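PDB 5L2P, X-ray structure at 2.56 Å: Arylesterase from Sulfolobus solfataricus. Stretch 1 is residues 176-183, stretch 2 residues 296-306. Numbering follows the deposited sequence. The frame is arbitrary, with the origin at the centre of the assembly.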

ATOM      1  N   LEU A 176      33.431   0.777  -9.902  1.00 65.48           N
ATOM      2  CA  LEU A 176      32.413   1.288 -10.797  1.00 62.46           C
ATOM      3  C   LEU A 176      31.929   2.556 -10.170  1.00 60.93           C
ATOM      4  O   LEU A 176      31.755   2.614  -8.984  1.00 62.80           O
ATOM      5  CB  LEU A 176      31.239   0.308 -10.924  1.00 59.61           C
ATOM      6  CG  LEU A 176      31.607  -1.030 -11.553  1.00 59.30           C
ATOM      7  CD1 LEU A 176      30.471  -2.021 -11.460  1.00 58.15           C
ATOM      8  CD2 LEU A 176      31.995  -0.852 -13.001  1.00 60.63           C
ATOM      9  N   THR A 177      31.696   3.572 -10.980  1.00 62.33           N
ATOM     10  CA  THR A 177      31.266   4.846 -10.439  1.00 61.81           C
ATOM     11  C   THR A 177      29.787   4.850 -10.099  1.00 56.59           C
ATOM     12  O   THR A 177      29.374   5.554  -9.177  1.00 59.03           O
ATOM     13  CB  THR A 177      31.651   6.035 -11.363  1.00 65.47           C
ATOM     14  OG1 THR A 177      31.319   7.267 -10.716  1.00 68.43           O
ATOM     15  CG2 THR A 177      30.922   5.977 -12.676  1.00 65.30           C
ATOM     16  N   ALA A 178      28.995   4.077 -10.833  1.00 52.74           N
ATOM     17  CA  ALA A 178      27.549   4.044 -10.650  1.00 48.69           C
ATOM     18  C   ALA A 178      26.903   2.769 -11.182  1.00 50.33           C
ATOM     19  O   ALA A 178      27.482   2.039 -11.964  1.00 46.77           O
ATOM     20  CB  ALA A 178      26.921   5.238 -11.331  1.00 47.47           C
ATOM     21  N   GLN A 179      25.686   2.499 -10.704  1.00 56.15           N
ATOM     22  CA  GLN A 179      24.876   1.379 -11.193  1.00 53.89           C
ATOM     23  C   GLN A 179      23.431   1.839 -11.355  1.00 51.78           C
ATOM     24  O   GLN A 179      22.877   2.533 -10.487  1.00 48.45           O
ATOM     25  CB  GLN A 179      24.938   0.200 -10.207  1.00 58.12           C
ATOM     26  CG  GLN A 179      24.490   0.548  -8.792  1.00 59.60           C
ATOM     27  CD  GLN A 179      24.364  -0.702  -7.944  1.00 65.00           C
ATOM     28  OE1 GLN A 179      23.882  -1.755  -8.426  1.00 64.25           O
ATOM     29  NE2 GLN A 179      24.815  -0.616  -6.668  1.00 66.93           N
ATOM     30  N   VAL A 180      22.818   1.437 -12.465  1.00 49.87           N
ATOM     31  CA  VAL A 180      21.469   1.844 -12.766  1.00 48.77           C
ATOM     32  C   VAL A 180      20.599   0.652 -13.143  1.00 50.65           C
ATOM     33  O   VAL A 180      20.343   0.421 -14.314  1.00 49.92           O
ATOM     34  CB  VAL A 180      21.446   2.898 -13.883  1.00 48.77           C
ATOM     35  CG1 VAL A 180      20.054   3.487 -14.056  1.00 47.91           C
ATOM     36  CG2 VAL A 180      22.413   4.022 -13.535  1.00 49.41           C
ATOM     37  N   PRO A 181      20.125  -0.102 -12.127  1.00 51.33           N
ATOM     38  CA  PRO A 181      19.146  -1.148 -12.388  1.00 49.67           C
ATOM     39  C   PRO A 181      17.755  -0.569 -12.545  1.00 49.96           C
ATOM     40  O   PRO A 181      17.210   0.045 -11.616  1.00 50.86           O
ATOM     41  CB  PRO A 181      19.240  -2.044 -11.148  1.00 50.34           C
ATOM     42  CG  PRO A 181      19.780  -1.171 -10.080  1.00 49.78           C
ATOM     43  CD  PRO A 181      20.497  -0.025 -10.701  1.00 49.75           C
ATOM     44  N   VAL A 182      17.183  -0.765 -13.725  1.00 50.17           N
ATOM     45  CA  VAL A 182      15.837  -0.324 -14.010  1.00 47.60           C
ATOM     46  C   VAL A 182      14.927  -1.555 -13.972  1.00 49.82           C
ATOM     47  O   VAL A 182      15.208  -2.598 -14.574  1.00 52.08           O
ATOM     48  CB  VAL A 182      15.789   0.318 -15.388  1.00 49.85           C
ATOM     49  CG1 VAL A 182      14.359   0.716 -15.767  1.00 51.76           C
ATOM     50  CG2 VAL A 182      16.721   1.510 -15.422  1.00 49.29           C
ATOM     51  N   VAL A 183      13.818  -1.418 -13.266  1.00 50.14           N
ATOM     52  CA  VAL A 183      12.899  -2.516 -13.020  1.00 50.08           C
ATOM     53  C   VAL A 183      13.579  -3.895 -12.848  1.00 48.37           C
ATOM     54  O   VAL A 183      13.117  -4.886 -13.389  1.00 49.04           O
ATOM     55  CB  VAL A 183      11.773  -2.544 -14.075  1.00 53.63           C
ATOM     56  CG1 VAL A 183      10.955  -1.236 -13.980  1.00 55.28           C
ATOM     57  CG2 VAL A 183      12.335  -2.765 -15.498  1.00 52.59           C
ATOM     58  N   MET A 296      16.186  11.221 -18.148  1.00 50.74           N
ATOM     59  CA  MET A 296      16.430  11.548 -16.709  1.00 53.94           C
ATOM     60  C   MET A 296      17.697  10.867 -16.173  1.00 51.04           C
ATOM     61  O   MET A 296      18.555  11.491 -15.516  1.00 49.00           O
ATOM     62  CB  MET A 296      15.234  11.132 -15.832  1.00 54.70           C
ATOM     63  CG  MET A 296      14.026  11.996 -16.062  1.00 60.19           C
ATOM     64  SD  MET A 296      12.683  11.743 -14.906  1.00 70.51           S
ATOM     65  CE  MET A 296      12.211  10.090 -15.304  1.00 65.93           C
ATOM     66  N   ILE A 297      17.799   9.570 -16.456  1.00 49.99           N
ATOM     67  CA  ILE A 297      18.937   8.797 -16.015  1.00 50.24           C
ATOM     68  C   ILE A 297      20.206   9.359 -16.613  1.00 51.04           C
ATOM     69  O   ILE A 297      21.207   9.455 -15.918  1.00 53.04           O
ATOM     70  CB  ILE A 297      18.761   7.321 -16.372  1.00 52.29           C
ATOM     71  CG1 ILE A 297      17.718   6.667 -15.448  1.00 52.29           C
ATOM     72  CG2 ILE A 297      20.080   6.564 -16.302  1.00 54.76           C
ATOM     73  CD1 ILE A 297      17.227   5.292 -15.928  1.00 53.19           C
ATOM     74  N   GLY A 298      20.182   9.687 -17.911  1.00 53.30           N
ATOM     75  CA  GLY A 298      21.342  10.262 -18.599  1.00 52.58           C
ATOM     76  C   GLY A 298      21.817  11.571 -17.982  1.00 52.37           C
ATOM     77  O   GLY A 298      23.015  11.791 -17.823  1.00 53.26           O
ATOM     78  N   ALA A 299      20.872  12.431 -17.636  1.00 50.39           N
ATOM     79  CA  ALA A 299      21.186  13.691 -16.975  1.00 50.67           C
ATOM     80  C   ALA A 299      21.921  13.480 -15.626  1.00 52.00           C
ATOM     81  O   ALA A 299      22.844  14.216 -15.298  1.00 51.94           O
ATOM     82  CB  ALA A 299      19.920  14.501 -16.743  1.00 49.24           C
ATOM     83  N   LEU A 300      21.498  12.480 -14.867  1.00 50.98           N
ATOM     84  CA  LEU A 300      22.134  12.145 -13.601  1.00 51.86           C
ATOM     85  C   LEU A 300      23.493  11.528 -13.769  1.00 52.10           C
ATOM     86  O   LEU A 300      24.414  11.874 -13.047  1.00 51.39           O
ATOM     87  CB  LEU A 300      21.247  11.201 -12.783  1.00 53.13           C
ATOM     88  CG  LEU A 300      19.933  11.830 -12.296  1.00 52.87           C
ATOM     89  CD1 LEU A 300      19.082  10.752 -11.631  1.00 53.67           C
ATOM     90  CD2 LEU A 300      20.202  12.990 -11.348  1.00 52.74           C
ATOM     91  N   LEU A 301      23.632  10.612 -14.722  1.00 54.38           N
ATOM     92  CA  LEU A 301      24.958  10.042 -15.055  1.00 53.56           C
ATOM     93  C   LEU A 301      25.936  11.082 -15.563  1.00 52.17           C
ATOM     94  O   LEU A 301      27.107  11.113 -15.160  1.00 51.84           O
ATOM     95  CB  LEU A 301      24.835   8.941 -16.081  1.00 53.29           C
ATOM     96  CG  LEU A 301      24.171   7.653 -15.570  1.00 55.52           C
ATOM     97  CD1 LEU A 301      23.962   6.714 -16.735  1.00 57.74           C
ATOM     98  CD2 LEU A 301      25.012   6.959 -14.486  1.00 56.32           C
ATOM     99  N   LYS A 302      25.448  11.931 -16.450  1.00 53.09           N
ATOM    100  CA  LYS A 302      26.255  13.051 -16.974  1.00 54.85           C
ATOM    101  C   LYS A 302      26.766  13.911 -15.818  1.00 54.49           C
ATOM    102  O   LYS A 302      27.897  14.330 -15.792  1.00 56.96           O
ATOM    103  CB  LYS A 302      25.395  13.881 -17.906  1.00 55.28           C
ATOM    104  CG  LYS A 302      26.060  15.121 -18.451  1.00 58.33           C
ATOM    105  CD  LYS A 302      25.042  15.899 -19.253  1.00 62.19           C
ATOM    106  CE  LYS A 302      25.542  17.265 -19.638  1.00 66.59           C
ATOM    107  NZ  LYS A 302      24.506  17.978 -20.432  1.00 70.79           N
ATOM    108  N   ASP A 303      25.911  14.135 -14.839  1.00 54.83           N
ATOM    109  CA  ASP A 303      26.269  14.886 -13.650  1.00 56.14           C
ATOM    110  C   ASP A 303      27.281  14.179 -12.767  1.00 56.31           C
ATOM    111  O   ASP A 303      28.140  14.812 -12.188  1.00 60.24           O
ATOM    112  CB  ASP A 303      25.010  15.174 -12.839  1.00 56.77           C
ATOM    113  CG  ASP A 303      25.161  16.310 -11.983  1.00 56.43           C
ATOM    114  OD1 ASP A 303      25.820  16.114 -10.959  1.00 60.40           O
ATOM    115  OD2 ASP A 303      24.637  17.376 -12.346  1.00 56.90           O
ATOM    116  N   ILE A 304      27.186  12.870 -12.658  1.00 53.90           N
ATOM    117  CA  ILE A 304      28.227  12.103 -11.967  1.00 54.30           C
ATOM    118  C   ILE A 304      29.549  12.092 -12.744  1.00 57.00           C
ATOM    119  O   ILE A 304      30.599  12.088 -12.149  1.00 61.07           O
ATOM    120  CB  ILE A 304      27.753  10.653 -11.744  1.00 53.75           C
ATOM    121  CG1 ILE A 304      26.628  10.614 -10.715  1.00 51.24           C
ATOM    122  CG2 ILE A 304      28.896   9.753 -11.290  1.00 54.36           C
ATOM    123  CD1 ILE A 304      25.814   9.342 -10.744  1.00 50.00           C
ATOM    124  N   PHE A 305      29.501  12.064 -14.074  1.00 60.48           N
ATOM    125  CA  PHE A 305      30.705  12.078 -14.910  1.00 60.56           C
ATOM    126  C   PHE A 305      31.424  13.410 -14.951  1.00 62.58           C
ATOM    127  O   PHE A 305      32.647  13.414 -15.091  1.00 67.31           O
ATOM    128  CB  PHE A 305      30.418  11.608 -16.349  1.00 60.77           C
ATOM    129  CG  PHE A 305      30.003  10.167 -16.455  1.00 58.78           C
ATOM    130  CD1 PHE A 305      30.591   9.186 -15.661  1.00 60.54           C
ATOM    131  CD2 PHE A 305      29.037   9.791 -17.363  1.00 57.33           C
ATOM    132  CE1 PHE A 305      30.205   7.857 -15.762  1.00 59.91           C
ATOM    133  CE2 PHE A 305      28.633   8.473 -17.473  1.00 58.15           C
ATOM    134  CZ  PHE A 305      29.220   7.495 -16.676  1.00 58.96           C
ATOM    135  N   LYS A 306      30.731  14.536 -14.815  1.00 64.14           N
ATOM    136  CA  LYS A 306      31.431  15.838 -14.467  1.00 67.33           C
ATOM    137  C   LYS A 306      32.578  15.638 -13.447  1.00 66.14           C
ATOM    138  O   LYS A 306      33.642  16.265 -13.534  1.00 72.81           O
ATOM    139  CB  LYS A 306      30.444  16.859 -13.874  1.00 64.30           C
TER

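A strand laid against a helix is among the simplest ways to build a hydrophobic core, and this pair from an arylesterase illustrates how mostly ordinary side-chain conformations can serve such packing. The strand, which runs to Val182, and the helix, which includes Ile297 to Phe305, lie nearly antiparallel, their N-to-C directions 172° apart and their axes 10.6 Å apart at closest approach. The chain ascends one element while descending the other, so Thr177 lies opposite Ile304, Ala178 opposite Leu301 and Val180 opposite Ile297. No hydrogen bond crosses the interface. The helix spends its backbone groups internally, as in Leu301 N to Ile297 O at 2.9 Å and Phe305 N to Leu301 O at 2.8 Å, and what it offers the strand is side chains.

Each element selects its facing residues by its own periodicity. In the strand, alternation sends the CA-to-CB bonds of Ala178, Val180 and Val182 toward the helix, while that of Gln179 points away, and its NE2 finds a hydrogen bond elsewhere in the structure. In the helix, Ile297, Leu301 and Ile304 follow the familiar spacing of four and then three residues, which returns side chains to the same face, and Phe305 joins at the flank.

The rotamers of the helix residues are those a helical backbone favours. All four contacting helix residues have chi1 near -70° (m), a well that keeps the side chain clear of the preceding turn; the t setting of chi2 in both isoleucines carries CD1 outward. In Leu301 the CA-to-CB bond points sideways, yet the end of the side chain comes nearer the strand. With chi1 m and chi2 t, CD1 is the branch trans to CA, while CD2 is the one that meets the strand: Leu301 CD2 lies 4.0 Å from Val180 CG2 and 4.1 Å from Ala178 CB. The small alanine is reached from a second residue as well, its CB lying 4.3 Å from Ile304 CD1.

Ile297 CG2 and CD1 both lie 3.8 Å from Val180 CG1, and Ile297 CD1 also lies 3.8 Å from Val182 CG2. Both valines adopt chi1 t, the common valine rotamer. In Val180 this spreads the two methyls across the helix face: CG1 packs on Ile297, while CG2, beside Leu301, also borders Ile297. Such contacts between methyl groups have no directional demand; they gain from close packing and from the exclusion of water.

At the other end, Thr177 stands in the loop with chi1 at -174°, in the t well that is less common for threonine. Its OG1 lies 3.5 Å from Ile304 CG2, a van der Waals contact, since a methyl group offers the hydroxyl no hydrogen-bonding partner. Its CG2 approaches Phe305 CE1 at 3.7 Å, meeting the ring at its edge, near the ring plane. Phe305, like Leu301, starts sideways and brings its end nearer. The interface buries 293 Å² in all, a modest area assembled from a few apolar contacts.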